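Local coordinates for GEO10716p1 (Drosophila melanogaster, PDB 7BTG), which probably removes phosphate from phosphoarginine, and perhaps phosphotyrosine, in proteins, as an arginine phosphatase of the low molecular weight protein tyrosine phosphatase family, at residues A[36-49]-A[62-74]. The protein carries 1 engineered substitution. Numbering follows the deposited sequence.
With PO4 (phosphate ion), chain C.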
loop_
_atom_site.group_PDB
_atom_site.type_symbol
_atom_site.label_atom_id
_atom_site.label_comp_id
_atom_site.label_asym_id
_atom_site.label_seq_id
_atom_site.Cartn_x
_atom_site.Cartn_y
_atom_site.Cartn_z
ATOM N N ASP A 36 3.507 -2.926 6.420
ATOM C CA ASP A 36 2.502 -2.257 7.237
ATOM C C ASP A 36 1.694 -1.329 6.336
ATOM O O ASP A 36 1.979 -1.191 5.143
ATOM C CB ASP A 36 3.160 -1.499 8.404
ATOM C CG ASP A 36 2.150 -1.019 9.443
ATOM O OD1 ASP A 36 2.472 -0.073 10.203
ATOM O OD2 ASP A 36 1.029 -1.579 9.481
ATOM N N SER A 37 0.682 -0.673 6.904
ATOM C CA SER A 37 -0.049 0.297 6.102
ATOM C C SER A 37 -0.621 1.387 7.002
ATOM O O SER A 37 -0.756 1.218 8.219
ATOM C CB SER A 37 -1.143 -0.366 5.254
ATOM O OG SER A 37 -2.177 -0.939 6.038
ATOM N N ALA A 38 -0.900 2.536 6.383
ATOM C CA ALA A 38 -1.350 3.712 7.110
ATOM C C ALA A 38 -2.134 4.597 6.148
ATOM O O ALA A 38 -2.176 4.343 4.937
ATOM C CB ALA A 38 -0.166 4.452 7.742
ATOM N N GLY A 39 -2.735 5.668 6.694
ATOM C CA GLY A 39 -3.647 6.502 5.933
ATOM C C GLY A 39 -3.389 7.980 6.149
ATOM O O GLY A 39 -2.523 8.373 6.926
ATOM N N LEU A 40 -4.170 8.792 5.443
ATOM C CA LEU A 40 -3.984 10.239 5.419
ATOM C C LEU A 40 -5.192 11.023 5.954
ATOM O O LEU A 40 -5.222 12.252 5.829
ATOM C CB LEU A 40 -3.640 10.667 3.986
ATOM C CG LEU A 40 -2.409 9.959 3.379
ATOM C CD1 LEU A 40 -2.341 10.139 1.904
ATOM C CD2 LEU A 40 -1.092 10.452 4.007
ATOM N N ARG A 41 -6.195 10.351 6.533
ATOM C CA ARG A 41 -7.377 11.003 7.091
ATOM C C ARG A 41 -7.841 10.217 8.307
ATOM O O ARG A 41 -7.599 9.014 8.415
ATOM C CB ARG A 41 -8.553 11.088 6.100
ATOM C CG ARG A 41 -8.297 11.821 4.794
ATOM C CD ARG A 41 -8.260 13.336 4.948
ATOM N NE ARG A 41 -8.146 13.939 3.632
ATOM C CZ ARG A 41 -6.995 14.046 2.970
ATOM N NH1 ARG A 41 -5.873 13.612 3.521
ATOM N NH2 ARG A 41 -6.962 14.584 1.762
ATOM N N SER A 42 -8.534 10.897 9.224
ATOM C CA SER A 42 -9.059 10.177 10.385
ATOM C C SER A 42 -10.353 9.411 10.092
ATOM O O SER A 42 -10.835 8.717 10.984
ATOM C CB SER A 42 -9.299 11.145 11.545
ATOM O OG SER A 42 -10.251 12.118 11.159
ATOM N N TRP A 43 -10.883 9.486 8.861
ATOM C CA TRP A 43 -12.226 9.006 8.539
ATOM C C TRP A 43 -12.471 7.588 9.039
ATOM O O TRP A 43 -13.379 7.342 9.841
ATOM C CB TRP A 43 -12.453 9.070 7.024
ATOM C CG TRP A 43 -12.325 10.444 6.448
ATOM C CD1 TRP A 43 -12.443 11.633 7.122
ATOM C CD2 TRP A 43 -12.045 10.780 5.085
ATOM N NE1 TRP A 43 -12.270 12.678 6.256
ATOM C CE2 TRP A 43 -12.012 12.187 5.003
ATOM C CE3 TRP A 43 -11.818 10.028 3.924
ATOM C CZ2 TRP A 43 -11.766 12.859 3.808
ATOM C CZ3 TRP A 43 -11.561 10.704 2.730
ATOM C CH2 TRP A 43 -11.545 12.097 2.684
ATOM N N ASN A 44 -11.675 6.634 8.564
ATOM C CA ASN A 44 -11.856 5.232 8.904
ATOM C C ASN A 44 -10.841 4.742 9.935
ATOM O O ASN A 44 -10.588 3.535 10.017
ATOM C CB ASN A 44 -11.793 4.389 7.632
ATOM C CG ASN A 44 -12.822 4.829 6.586
ATOM O OD1 ASN A 44 -12.531 5.638 5.697
ATOM N ND2 ASN A 44 -14.028 4.290 6.687
ATOM N N VAL A 45 -10.273 5.653 10.735
ATOM C CA VAL A 45 -9.247 5.287 11.718
ATOM C C VAL A 45 -9.855 4.443 12.835
ATOM O O VAL A 45 -11.026 4.599 13.194
ATOM C CB VAL A 45 -8.584 6.563 12.273
ATOM C CG1 VAL A 45 -7.832 6.305 13.600
ATOM C CG2 VAL A 45 -7.650 7.137 11.243
ATOM N N GLY A 46 -9.049 3.535 13.392
ATOM C CA GLY A 46 -9.456 2.699 14.509
ATOM C C GLY A 46 -10.354 1.530 14.151
ATOM O O GLY A 46 -10.675 0.720 15.039
ATOM N N LEU A 47 -10.782 1.427 12.896
ATOM C CA LEU A 47 -11.637 0.351 12.413
ATOM C C LEU A 47 -10.825 -0.641 11.585
ATOM O O LEU A 47 -9.655 -0.412 11.263
ATOM C CB LEU A 47 -12.782 0.921 11.574
ATOM C CG LEU A 47 -13.438 2.153 12.198
ATOM C CD1 LEU A 47 -14.345 2.841 11.194
ATOM C CD2 LEU A 47 -14.205 1.778 13.468
ATOM N N GLU A 48 -11.465 -1.749 11.237
ATOM C CA GLU A 48 -10.892 -2.814 10.425
ATOM C C GLU A 48 -11.154 -2.553 8.950
ATOM O O GLU A 48 -12.059 -1.788 8.601
ATOM C CB GLU A 48 -11.494 -4.166 10.835
ATOM C CG GLU A 48 -10.937 -4.728 12.141
ATOM C CD GLU A 48 -11.016 -6.244 12.216
ATOM O OE1 GLU A 48 -12.115 -6.798 11.995
ATOM O OE2 GLU A 48 -9.980 -6.880 12.511
ATOM N N PRO A 49 -10.396 -3.192 8.045
ATOM C CA PRO A 49 -10.569 -2.905 6.616
ATOM C C PRO A 49 -12.001 -3.144 6.187
ATOM O O PRO A 49 -12.712 -3.971 6.760
ATOM C CB PRO A 49 -9.611 -3.885 5.934
ATOM C CG PRO A 49 -8.561 -4.147 6.977
ATOM C CD PRO A 49 -9.333 -4.191 8.261
ATOM N N LEU A 62 -6.212 -14.956 1.809
ATOM C CA LEU A 62 -5.576 -13.935 2.621
ATOM C C LEU A 62 -6.563 -13.388 3.635
ATOM O O LEU A 62 -7.777 -13.381 3.406
ATOM C CB LEU A 62 -5.074 -12.793 1.748
ATOM C CG LEU A 62 -4.097 -13.274 0.705
ATOM C CD1 LEU A 62 -3.618 -12.091 -0.117
ATOM C CD2 LEU A 62 -2.965 -13.980 1.432
ATOM N N LYS A 63 -6.030 -12.896 4.746
ATOM C CA LYS A 63 -6.858 -12.237 5.740
ATOM C C LYS A 63 -6.079 -11.064 6.313
ATOM O O LYS A 63 -4.846 -11.044 6.281
ATOM C CB LYS A 63 -7.294 -13.208 6.846
ATOM C CG LYS A 63 -6.203 -13.557 7.835
ATOM N N THR A 64 -6.808 -10.071 6.801
ATOM C CA THR A 64 -6.190 -8.911 7.413
ATOM C C THR A 64 -6.881 -8.590 8.727
ATOM O O THR A 64 -8.109 -8.659 8.846
ATOM C CB THR A 64 -6.225 -7.690 6.517
ATOM O OG1 THR A 64 -5.917 -6.536 7.309
ATOM C CG2 THR A 64 -7.601 -7.518 5.883
ATOM N N ASN A 65 -6.046 -8.220 9.697
ATOM C CA ASN A 65 -6.378 -7.805 11.057
ATOM C C ASN A 65 -6.508 -6.291 11.216
ATOM O O ASN A 65 -7.064 -5.819 12.220
ATOM C CB ASN A 65 -5.255 -8.287 11.979
ATOM C CG ASN A 65 -3.875 -8.124 11.316
ATOM O OD1 ASN A 65 -3.715 -8.354 10.097
ATOM N ND2 ASN A 65 -2.881 -7.752 12.107
ATOM N N HIS A 66 -6.044 -5.546 10.221
ATOM C CA HIS A 66 -5.425 -4.237 10.395
ATOM C C HIS A 66 -6.415 -3.185 10.875
ATOM O O HIS A 66 -7.505 -3.044 10.320
ATOM C CB HIS A 66 -4.810 -3.815 9.054
ATOM C CG HIS A 66 -4.206 -2.449 9.051
ATOM N ND1 HIS A 66 -2.933 -2.205 9.512
ATOM C CD2 HIS A 66 -4.688 -1.260 8.618
ATOM C CE1 HIS A 66 -2.655 -0.921 9.369
ATOM N NE2 HIS A 66 -3.701 -0.326 8.826
ATOM N N LEU A 67 -6.032 -2.437 11.903
ATOM C CA LEU A 67 -6.798 -1.271 12.322
ATOM C C LEU A 67 -6.322 -0.040 11.553
ATOM O O LEU A 67 -5.121 0.248 11.522
ATOM C CB LEU A 67 -6.640 -1.042 13.827
ATOM C CG LEU A 67 -7.183 -2.077 14.820
ATOM C CD1 LEU A 67 -6.657 -1.811 16.231
ATOM C CD2 LEU A 67 -8.697 -2.111 14.816
ATOM N N GLY A 68 -7.264 0.707 10.979
ATOM C CA GLY A 68 -6.912 1.939 10.292
ATOM C C GLY A 68 -6.165 2.904 11.189
ATOM O O GLY A 68 -6.568 3.112 12.336
ATOM N N ARG A 69 -5.052 3.458 10.715
ATOM C CA ARG A 69 -4.285 4.413 11.500
ATOM C C ARG A 69 -3.744 5.504 10.584
ATOM O O ARG A 69 -3.661 5.347 9.363
ATOM C CB ARG A 69 -3.122 3.750 12.272
ATOM C CG ARG A 69 -1.950 3.299 11.388
ATOM C CD ARG A 69 -0.809 2.722 12.218
ATOM N NE ARG A 69 0.372 2.380 11.417
ATOM C CZ ARG A 69 1.324 3.253 11.081
ATOM N NH1 ARG A 69 1.227 4.527 11.460
ATOM N NH2 ARG A 69 2.376 2.859 10.362
ATOM N N MET A 70 -3.394 6.628 11.195
ATOM C CA MET A 70 -2.781 7.715 10.462
ATOM C C MET A 70 -1.299 7.440 10.302
ATOM O O MET A 70 -0.680 6.799 11.148
ATOM C CB MET A 70 -2.959 9.039 11.198
ATOM C CG MET A 70 -4.386 9.494 11.370
ATOM S SD MET A 70 -4.949 10.585 10.042
ATOM C CE MET A 70 -3.415 11.173 9.343
ATOM N N ILE A 71 -0.734 7.911 9.189
ATOM C CA ILE A 71 0.712 7.959 9.094
ATOM C C ILE A 71 1.212 8.989 10.098
ATOM O O ILE A 71 0.583 10.033 10.305
ATOM C CB ILE A 71 1.166 8.283 7.658
ATOM C CG1 ILE A 71 2.653 7.976 7.490
ATOM C CG2 ILE A 71 0.908 9.744 7.306
ATOM C CD1 ILE A 71 3.136 8.061 6.073
ATOM N N SER A 72 2.309 8.671 10.772
ATOM C CA SER A 72 2.960 9.586 11.697
ATOM C C SER A 72 4.304 10.003 11.121
ATOM O O SER A 72 4.808 9.414 10.162
ATOM C CB SER A 72 3.154 8.928 13.073
ATOM O OG SER A 72 4.023 7.808 12.974
ATOM N N ALA A 73 4.890 11.029 11.730
ATOM C CA ALA A 73 6.229 11.439 11.340
ATOM C C ALA A 73 7.230 10.290 11.480
ATOM O O ALA A 73 8.092 10.106 10.608
ATOM C CB ALA A 73 6.658 12.637 12.181
ATOM N N GLN A 74 7.124 9.504 12.568
ATOM C CA GLN A 74 8.038 8.385 12.794
ATOM C C GLN A 74 8.069 7.440 11.611
ATOM O O GLN A 74 9.121 6.870 11.291
ATOM C CB GLN A 74 7.634 7.597 14.046
ATOM C CG GLN A 74 8.343 8.010 15.321
ATOM C CD GLN A 74 9.794 7.538 15.403
ATOM O OE1 GLN A 74 10.314 6.856 14.504
ATOM N NE2 GLN A 74 10.455 7.902 16.499
HETATM P P PO4 C . -0.959 -5.078 11.296
HETATM O O1 PO4 C . 0.203 -6.035 11.470
HETATM O O2 PO4 C . -1.981 -5.636 10.323
HETATM O O3 PO4 C . -1.630 -4.896 12.633
HETATM O O4 PO4 C . -0.403 -3.721 10.877
#
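Arg69 and Asp36 approach from opposite directions at the outer edge of the parallel sheet, where the end of strand 34-39 and the loop after it wrap round segment 62-74, a worked example of irregular chains joined by backbone bonds and one charged pair. Asp36 lies at the edge of the guanidinium, and Arg69 NH2 meets OD1 at 2.9 Å from above the carboxylate plane in a salt bridge. With CG between the backbone N and the carbonyl carbon (chi1 72°), the Arg69 chain turns back, and its extended run to NE reaches Ala38, whose CB sits 3.8 Å from CZ over one face. Asp75 takes NH1 in a second salt bridge. With an alanine here, Asp36 and Asp75 would probably lose the cation they share, and the Ala38 methyl the group stacked on it.

The tight part lies beside this pair. Ser37 OG, hydrogen-bonded to Glu18 and Asn10, stands over one face of the His66 ring, while NE2 bonds to Asn10. The ring reaches Ser37 with CG anti to the backbone N (chi1 176°). Gly39 and Met70 form a single beta bridge: Gly39 O receives Ile71 N at 2.9 Å, whereas Gly39 N to Arg69 O is weak. Gly68 is clasped through its N and O, by Leu47 O and Gly46 N, each at 2.7 Å. Pro49 CG reaches Thr64 OG1 at 3.6 Å.

On the solvent side, bent Met70 still packs closely, SD 3.4 Å from Arg41 C; looser is Val45 CG2, 4.0 Å from Met70 CG.

A phosphate ion, probably from the crystallisation liquor, accepts a hydrogen bond from His66 ND1 to its O4. With Asp36 OD2 also close to that oxygen, Arg69 probably offsets part of the negative charge gathered here.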